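Long-range contacts in soluble epoxide hydrolase (Bacillus megaterium, PDB 4INZ), which belongs to the epoxide hydrolase family and has the alpha/beta hydrolase fold, a mixed central sheet flanked by helices and topped by a helical cap: residues G46-S51 with R183-D188; D177-L182 with N206-G211. The protein carries 1 engineered substitution. All blocks are in the same frame, centred on the assembly; numbering follows the deposited sequence. Where two conformers were deposited one is given.

Contact 1. Residues G46-S51 with R183-D188; sequences GFPDFS and RKLVID
Phe47 holds CG anti to its backbone N (chi1 174°), which carries the ring out toward the helix, and Leu185 takes the same choice (chi1 -174°) to send CD2 to meet it. Val186 has CG1 anti to its own N (chi1 163°), so CG2 lies beside the N and becomes the tip facing the loop. That methyl meets Pro48 tip to tip, with Val186 CG2 3.6 Å from Pro48 CG and about as close to CD. Leu185 crosses Phe47 at about a right angle, its CD2 3.9 Å from Phe47 CE2, and also brushes the pyrrolidine ring. The peptide before Pro48 is cis, and the turn closes with Asp49 N bonded to Gly46 O at 2.9 Å, a type VI turn. Folded back this way, Pro48 CB sits over the centre of the Phe47 ring, 3.6 Å above its plane, so proline and phenyl present one apolar surface to the helix. Asp49 only grazes Val186 with OD1, an oxygen already hydrogen-bonded to Tyr204 OH. On the other side the helix widens: Asp188 N reaches back to Arg183 O at 2.8 Å, a pi-type turn at the level of the contact. No hydrogen bond crosses between the segments; apolar packing carries the contact. Phe47 N, meanwhile, is hydrogen-bonded to Asp114 OD2. The His-Gly-X-Pro loop with its cis proline, following a central strand, is a motif characteristic of epoxide hydrolases and related alpha/beta hydrolases, where it is associated with the oxyanion hole; here a cap helix packs against it.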
ATOM      1  N   GLY A  46      -2.342  -0.484  -2.412  1.00 17.17           N
ATOM      2  CA  GLY A  46      -3.370  -0.295  -1.402  1.00 17.61           C
ATOM      3  C   GLY A  46      -4.742  -0.115  -2.038  1.00 17.15           C
ATOM      4  O   GLY A  46      -4.986  -0.580  -3.145  1.00 19.34           O
ATOM      5  N   PHE A  47      -5.629   0.585  -1.343  1.00 18.86           N
ATOM      6  CA  PHE A  47      -7.027   0.699  -1.752  1.00 18.60           C
ATOM      7  C   PHE A  47      -7.279   1.951  -2.584  1.00 18.52           C
ATOM      8  O   PHE A  47      -6.832   3.036  -2.213  1.00 18.93           O
ATOM      9  CB  PHE A  47      -7.912   0.762  -0.503  1.00 20.42           C
ATOM     10  CG  PHE A  47      -9.361   1.016  -0.805  1.00 21.36           C
ATOM     11  CD1 PHE A  47     -10.227  -0.045  -1.030  1.00 21.68           C
ATOM     12  CD2 PHE A  47      -9.857   2.314  -0.877  1.00 21.31           C
ATOM     13  CE1 PHE A  47     -11.558   0.180  -1.314  1.00 23.42           C
ATOM     14  CE2 PHE A  47     -11.195   2.545  -1.163  1.00 21.58           C
ATOM     15  CZ  PHE A  47     -12.045   1.470  -1.385  1.00 22.47           C
ATOM     16  N   PRO A  48      -8.036   1.829  -3.692  1.00 18.63           N
ATOM     17  CA  PRO A  48      -8.641   0.637  -4.285  1.00 17.75           C
ATOM     18  C   PRO A  48      -7.897   0.243  -5.547  1.00 16.85           C
ATOM     19  O   PRO A  48      -8.525  -0.062  -6.565  1.00 20.08           O
ATOM     20  CB  PRO A  48     -10.019   1.150  -4.683  1.00 18.22           C
ATOM     21  CG  PRO A  48      -9.718   2.537  -5.184  1.00 20.80           C
ATOM     22  CD  PRO A  48      -8.549   3.050  -4.342  1.00 18.83           C
ATOM     23  N   ASP A  49      -6.572   0.252  -5.485  1.00 17.55           N
ATOM     24  CA  ASP A  49      -5.762  -0.054  -6.655  1.00 18.67           C
ATOM     25  C   ASP A  49      -5.458  -1.545  -6.729  1.00 18.62           C
ATOM     26  O   ASP A  49      -6.215  -2.365  -6.221  1.00 18.09           O
ATOM     27  CB  ASP A  49      -4.471   0.762  -6.608  1.00 18.89           C
ATOM     28  CG  ASP A  49      -4.739   2.230  -6.341  1.00 20.58           C
ATOM     29  OD1 ASP A  49      -5.352   2.880  -7.210  1.00 21.51           O
ATOM     30  OD2 ASP A  49      -4.360   2.727  -5.259  1.00 21.93           O
ATOM     31  N   PHE A  50      -4.352  -1.879  -7.379  1.00 18.16           N
ATOM     32  CA  PHE A  50      -3.911  -3.260  -7.525  1.00 17.00           C
ATOM     33  C   PHE A  50      -2.537  -3.234  -8.171  1.00 17.32           C
ATOM     34  O   PHE A  50      -1.937  -2.174  -8.283  1.00 17.23           O
ATOM     35  CB  PHE A  50      -4.920  -4.104  -8.333  1.00 17.66           C
ATOM     36  CG  PHE A  50      -5.090  -3.681  -9.777  1.00 18.56           C
ATOM     37  CD1 PHE A  50      -5.576  -2.421 -10.107  1.00 19.18           C
ATOM     38  CD2 PHE A  50      -4.822  -4.577 -10.805  1.00 18.25           C
ATOM     39  CE1 PHE A  50      -5.757  -2.046 -11.439  1.00 18.97           C
ATOM     40  CE2 PHE A  50      -5.004  -4.219 -12.146  1.00 19.62           C
ATOM     41  CZ  PHE A  50      -5.475  -2.952 -12.461  1.00 20.16           C
ATOM     42  N   SER A  51      -2.033  -4.390  -8.590  1.00 17.75           N
ATOM     43  CA  SER A  51      -0.661  -4.469  -9.084  1.00 17.39           C
ATOM     44  C   SER A  51      -0.341  -3.451 -10.182  1.00 17.63           C
ATOM     45  O   SER A  51       0.791  -2.959 -10.276  1.00 16.74           O
ATOM     46  CB  SER A  51      -0.359  -5.892  -9.564  1.00 18.37           C
ATOM     47  OG  SER A  51      -1.352  -6.321 -10.487  1.00 19.64           O
ATOM     48  N   ARG A 183     -14.865   4.823  -9.450  1.00 27.58           N
ATOM     49  CA  ARG A 183     -14.524   5.658 -10.602  1.00 28.95           C
ATOM     50  C   ARG A 183     -14.279   7.099 -10.180  1.00 29.45           C
ATOM     51  O   ARG A 183     -13.332   7.746 -10.640  1.00 30.03           O
ATOM     52  CB  ARG A 183     -15.633   5.616 -11.656  1.00 29.02           C
ATOM     53  CG  ARG A 183     -15.640   4.352 -12.493  1.00 31.23           C
ATOM     54  CD  ARG A 183     -16.533   4.498 -13.715  1.00 33.64           C
ATOM     55  NE  ARG A 183     -17.952   4.337 -13.401  1.00 37.22           N
ATOM     56  CZ  ARG A 183     -18.846   5.320 -13.443  1.00 40.28           C
ATOM     57  NH1 ARG A 183     -20.117   5.074 -13.147  1.00 40.62           N
ATOM     58  NH2 ARG A 183     -18.473   6.547 -13.791  1.00 41.10           N
ATOM     59  N   LYS A 184     -15.142   7.608  -9.311  1.00 29.03           N
ATOM     60  CA  LYS A 184     -15.027   8.993  -8.891  1.00 33.00           C
ATOM     61  C   LYS A 184     -13.788   9.169  -8.030  1.00 32.48           C
ATOM     62  O   LYS A 184     -13.135  10.207  -8.066  1.00 33.93           O
ATOM     63  CB  LYS A 184     -16.291   9.429  -8.152  1.00 39.72           C
ATOM     64  CG  LYS A 184     -17.534   9.391  -9.042  1.00 45.73           C
ATOM     65  CD  LYS A 184     -18.775   9.937  -8.346  1.00 50.68           C
ATOM     66  CE  LYS A 184     -19.968   9.983  -9.300  1.00 54.21           C
ATOM     67  NZ  LYS A 184     -20.318   8.645  -9.857  1.00 56.71           N
ATOM     68  N   LEU A 185     -13.447   8.128  -7.283  1.00 30.59           N
ATOM     69  CA  LEU A 185     -12.313   8.182  -6.373  1.00 30.46           C
ATOM     70  C   LEU A 185     -10.978   8.185  -7.117  1.00 28.18           C
ATOM     71  O   LEU A 185     -10.106   9.003  -6.827  1.00 27.67           O
ATOM     72  CB  LEU A 185     -12.383   7.018  -5.382  1.00 31.90           C
ATOM     73  CG  LEU A 185     -11.370   6.970  -4.245  1.00 31.71           C
ATOM     74  CD1 LEU A 185     -11.372   8.277  -3.465  1.00 33.52           C
ATOM     75  CD2 LEU A 185     -11.680   5.788  -3.328  1.00 32.00           C
ATOM     76  N   VAL A 186     -10.835   7.291  -8.090  1.00 28.15           N
ATOM     77  CA  VAL A 186      -9.547   7.068  -8.751  1.00 26.78           C
ATOM     78  C   VAL A 186      -9.519   7.396 -10.244  1.00 25.62           C
ATOM     79  O   VAL A 186      -8.545   7.961 -10.744  1.00 25.79           O
ATOM     80  CB  VAL A 186      -9.093   5.602  -8.565  1.00 29.40           C
ATOM     81  CG1 VAL A 186      -7.999   5.237  -9.567  1.00 32.14           C
ATOM     82  CG2 VAL A 186      -8.624   5.380  -7.140  1.00 31.20           C
ATOM     83  N   ILE A 187     -10.576   7.033 -10.963  1.00 23.46           N
ATOM     84  CA  ILE A 187     -10.567   7.167 -12.415  1.00 24.11           C
ATOM     85  C   ILE A 187     -10.705   8.614 -12.869  1.00 25.89           C
ATOM     86  O   ILE A 187      -9.906   9.114 -13.663  1.00 24.46           O
ATOM     87  CB  ILE A 187     -11.690   6.337 -13.073  1.00 22.88           C
ATOM     88  CG1 ILE A 187     -11.501   4.850 -12.762  1.00 23.30           C
ATOM     89  CG2 ILE A 187     -11.715   6.575 -14.579  1.00 24.55           C
ATOM     90  CD1 ILE A 187     -10.117   4.338 -13.086  1.00 23.44           C
ATOM     91  N   ASP A 188     -11.732   9.288 -12.376  1.00 26.89           N
ATOM     92  CA  ASP A 188     -12.006  10.642 -12.830  1.00 26.75           C
ATOM     93  C   ASP A 188     -10.799  11.585 -12.686  1.00 26.28           C
ATOM     94  O   ASP A 188     -10.427  12.258 -13.641  1.00 26.48           O
ATOM     95  CB  ASP A 188     -13.267  11.187 -12.159  1.00 30.65           C
ATOM     96  CG  ASP A 188     -14.524  10.451 -12.603  1.00 33.84           C
ATOM     97  OD1 ASP A 188     -14.457   9.711 -13.611  1.00 32.74           O
ATOM     98  OD2 ASP A 188     -15.580  10.616 -11.955  1.00 36.74           O
TER

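Contact 2. Residues D177-L182 with N206-G211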
ATOM      1  N   ASP A 177     -23.755   1.181 -10.361  1.00 28.73           N
ATOM      2  CA  ASP A 177     -23.587   1.879 -11.629  0.52 29.78           C
ATOM      3  C   ASP A 177     -22.159   1.812 -12.152  1.00 31.36           C
ATOM      4  O   ASP A 177     -21.471   2.827 -12.293  1.00 32.04           O
ATOM      5  CB  ASP A 177     -24.060   3.321 -11.498  0.52 30.53           C
ATOM      6  CG  ASP A 177     -25.498   3.409 -11.045  0.52 30.96           C
ATOM      7  OD1 ASP A 177     -26.392   3.138 -11.874  0.52 32.43           O
ATOM      8  OD2 ASP A 177     -25.733   3.727  -9.861  0.52 29.76           O
ATOM      9  N   ASN A 178     -21.717   0.594 -12.444  1.00 31.65           N
ATOM     10  CA  ASN A 178     -20.400   0.401 -13.025  1.00 31.91           C
ATOM     11  C   ASN A 178     -19.297   0.937 -12.106  1.00 27.78           C
ATOM     12  O   ASN A 178     -18.389   1.631 -12.549  1.00 27.00           O
ATOM     13  CB  ASN A 178     -20.359   1.069 -14.405  1.00 36.70           C
ATOM     14  CG  ASN A 178     -19.107   0.734 -15.186  1.00 41.67           C
ATOM     15  OD1 ASN A 178     -18.546   1.589 -15.879  1.00 45.09           O
ATOM     16  ND2 ASN A 178     -18.658  -0.514 -15.081  1.00 41.31           N
ATOM     17  N   PHE A 179     -19.395   0.604 -10.820  1.00 26.50           N
ATOM     18  CA  PHE A 179     -18.397   1.006  -9.826  1.00 24.58           C
ATOM     19  C   PHE A 179     -18.207   2.520  -9.752  1.00 25.05           C
ATOM     20  O   PHE A 179     -17.081   3.012  -9.691  1.00 24.22           O
ATOM     21  CB  PHE A 179     -17.065   0.301 -10.090  1.00 26.24           C
ATOM     22  CG  PHE A 179     -17.175  -1.199 -10.090  1.00 27.13           C
ATOM     23  CD1 PHE A 179     -17.072  -1.916  -8.905  1.00 27.69           C
ATOM     24  CD2 PHE A 179     -17.418  -1.885 -11.266  1.00 27.89           C
ATOM     25  CE1 PHE A 179     -17.193  -3.299  -8.897  1.00 27.46           C
ATOM     26  CE2 PHE A 179     -17.545  -3.275 -11.272  1.00 28.95           C
ATOM     27  CZ  PHE A 179     -17.433  -3.981 -10.085  1.00 28.01           C
ATOM     28  N   SER A 180     -19.319   3.249  -9.732  1.00 25.22           N
ATOM     29  CA  SER A 180     -19.290   4.704  -9.776  1.00 28.62           C
ATOM     30  C   SER A 180     -18.482   5.308  -8.632  1.00 28.99           C
ATOM     31  O   SER A 180     -17.741   6.267  -8.834  1.00 29.17           O
ATOM     32  CB  SER A 180     -20.714   5.266  -9.770  1.00 29.72           C
ATOM     33  OG  SER A 180     -21.449   4.752  -8.676  1.00 31.23           O
ATOM     34  N   GLY A 181     -18.620   4.746  -7.433  1.00 28.87           N
ATOM     35  CA  GLY A 181     -17.902   5.270  -6.284  1.00 26.63           C
ATOM     36  C   GLY A 181     -16.397   5.174  -6.463  1.00 26.36           C
ATOM     37  O   GLY A 181     -15.650   6.093  -6.106  1.00 27.67           O
ATOM     38  N   LEU A 182     -15.946   4.056  -7.020  1.00 24.49           N
ATOM     39  CA  LEU A 182     -14.519   3.843  -7.254  1.00 25.21           C
ATOM     40  C   LEU A 182     -14.023   4.680  -8.432  1.00 26.16           C
ATOM     41  O   LEU A 182     -12.899   5.184  -8.421  1.00 25.05           O
ATOM     42  CB  LEU A 182     -14.231   2.358  -7.492  1.00 24.86           C
ATOM     43  CG  LEU A 182     -14.529   1.432  -6.311  1.00 24.43           C
ATOM     44  CD1 LEU A 182     -14.469  -0.035  -6.731  1.00 25.67           C
ATOM     45  CD2 LEU A 182     -13.572   1.704  -5.148  1.00 26.25           C
ATOM     46  N   ASN A 206     -11.522  -3.681 -15.085  1.00 18.58           N
ATOM     47  CA  ASN A 206     -11.374  -5.128 -14.990  1.00 18.13           C
ATOM     48  C   ASN A 206     -11.037  -5.578 -13.570  1.00 18.93           C
ATOM     49  O   ASN A 206     -11.561  -6.593 -13.088  1.00 20.33           O
ATOM     50  CB  ASN A 206     -10.280  -5.632 -15.933  1.00 17.86           C
ATOM     51  CG  ASN A 206     -10.700  -5.620 -17.382  1.00 19.19           C
ATOM     52  OD1 ASN A 206     -11.889  -5.520 -17.706  1.00 20.37           O
ATOM     53  ND2 ASN A 206      -9.716  -5.738 -18.274  1.00 18.20           N
ATOM     54  N   SER A 207     -10.148  -4.841 -12.908  1.00 18.72           N
ATOM     55  CA  SER A 207      -9.713  -5.226 -11.573  1.00 18.78           C
ATOM     56  C   SER A 207     -10.879  -5.216 -10.593  1.00 19.11           C
ATOM     57  O   SER A 207     -10.964  -6.069  -9.715  1.00 18.78           O
ATOM     58  CB  SER A 207      -8.573  -4.333 -11.058  1.00 18.47           C
ATOM     59  OG  SER A 207      -9.058  -3.112 -10.515  1.00 20.37           O
ATOM     60  N   TRP A 208     -11.783  -4.254 -10.755  1.00 19.56           N
ATOM     61  CA  TRP A 208     -12.935  -4.145  -9.863  1.00 19.30           C
ATOM     62  C   TRP A 208     -13.992  -5.211 -10.164  1.00 19.84           C
ATOM     63  O   TRP A 208     -14.636  -5.741  -9.247  1.00 21.30           O
ATOM     64  CB  TRP A 208     -13.513  -2.731  -9.918  1.00 18.60           C
ATOM     65  CG  TRP A 208     -12.535  -1.724  -9.369  1.00 18.25           C
ATOM     66  CD1 TRP A 208     -11.577  -1.949  -8.418  1.00 18.05           C
ATOM     67  CD2 TRP A 208     -12.397  -0.357  -9.761  1.00 17.48           C
ATOM     68  NE1 TRP A 208     -10.862  -0.795  -8.182  1.00 17.92           N
ATOM     69  CE2 TRP A 208     -11.344   0.194  -9.000  1.00 18.29           C
ATOM     70  CE3 TRP A 208     -13.070   0.460 -10.678  1.00 20.06           C
ATOM     71  CZ2 TRP A 208     -10.947   1.526  -9.128  1.00 19.11           C
ATOM     72  CZ3 TRP A 208     -12.672   1.789 -10.804  1.00 20.16           C
ATOM     73  CH2 TRP A 208     -11.618   2.303 -10.032  1.00 20.36           C
ATOM     74  N   GLU A 209     -14.155  -5.531 -11.443  1.00 18.92           N
ATOM     75  CA  GLU A 209     -15.064  -6.598 -11.860  1.00 19.03           C
ATOM     76  C   GLU A 209     -14.578  -7.939 -11.334  1.00 16.83           C
ATOM     77  O   GLU A 209     -15.376  -8.783 -10.929  1.00 19.33           O
ATOM     78  CB  GLU A 209     -15.146  -6.667 -13.387  1.00 20.42           C
ATOM     79  CG  GLU A 209     -15.736  -5.427 -14.034  1.00 22.67           C
ATOM     80  CD  GLU A 209     -17.222  -5.546 -14.346  1.00 25.57           C
ATOM     81  OE1 GLU A 209     -17.843  -6.593 -14.056  1.00 24.37           O
ATOM     82  OE2 GLU A 209     -17.770  -4.571 -14.896  1.00 29.64           O
ATOM     83  N   ASN A 210     -13.263  -8.138 -11.361  1.00 16.99           N
ATOM     84  CA  ASN A 210     -12.661  -9.407 -10.944  1.00 17.00           C
ATOM     85  C   ASN A 210     -12.474  -9.523  -9.431  1.00 18.06           C
ATOM     86  O   ASN A 210     -12.550 -10.617  -8.861  1.00 19.75           O
ATOM     87  CB  ASN A 210     -11.314  -9.607 -11.654  1.00 17.74           C
ATOM     88  CG  ASN A 210     -11.478  -9.868 -13.143  1.00 18.80           C
ATOM     89  OD1 ASN A 210     -12.434 -10.521 -13.555  1.00 19.70           O
ATOM     90  ND2 ASN A 210     -10.544  -9.364 -13.953  1.00 18.79           N
ATOM     91  N   GLY A 211     -12.235  -8.388  -8.787  1.00 19.21           N
ATOM     92  CA  GLY A 211     -11.985  -8.346  -7.357  1.00 17.79           C
ATOM     93  C   GLY A 211     -13.275  -8.329  -6.568  1.00 20.95           C
ATOM     94  O   GLY A 211     -14.351  -8.501  -7.129  1.00 22.69           O
TER
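The two helical segments cross steeply, with 103° between their N-to-C directions and short axes that come within 10.7 Å of each other. Segment 177-182 is not regular: Asp177, Asn178 and Phe179 all have positive phi and psi, in the left-handed helical region, before the chain resumes right-handed geometry at Ser180. Carbonyl oxygens in this kink are taken up by the Arg183 guanidinium, whose NH1 bonds to Asp177 O and NE to Asn178 O. Residues 206-210 are the last turn of their helix; Gly211 is the first residue past it, though its N still bonds to Ser207 O.

Trp208 buries the largest share of the contact and works on two fronts. Trp208 CB stands over the face of the Phe179 ring, 3.8 Å from its centroid and nearly on the normal, a CH-pi contact. The indole in turn receives Leu182: Leu182 CB lies over the six-membered ring of Trp208, 3.5 Å from its centroid, while Leu182 CD1 spreads over the five-membered part, 3.7 Å from Trp208 CG. The two aromatic planes are inclined by 40°, so the rings themselves meet obliquely. At its far end Phe179 CZ comes to 3.4 Å from the backbone O of Trp208. Glu209, bent at chi2 (-97°), brings its carboxylate to the edge of the phenyl ring, with Glu209 CD 3.8 Å from Phe179 CE2 and OE2 in the ring plane. Asn178 ND2 stays 4.2 Å from Glu209 OE2, too far for a hydrogen bond.

Trp208 NE1 is satisfied by Pro48 O, from the loop after strand 40-44, and Ile187 also packs on the indole. Helices 169-193 and 198-210 thus meet within the cap, with Trp208 leading down to the sheet-bearing domain.

How the contacts relate
From the N terminus the chain leaves strand 40-44 into loop 46-51, then runs through strands, helices and the start of the cap before reaching helix 169-193. There 177-182 comes first and 183-188 follows directly. Contact 1 closes a loop of 131 residues; contact 2 closes a short, mostly helical one of 23 when the chain turns back in helix 198-210. The segments alternate, so the loops cross, and their centres lie about 9 Å apart. Pro48 packs on Leu182 and Phe50 on Ser207, which joins the contacts directly. Contact 2 ties two cap helices together; contact 1 fastens one of them to the core.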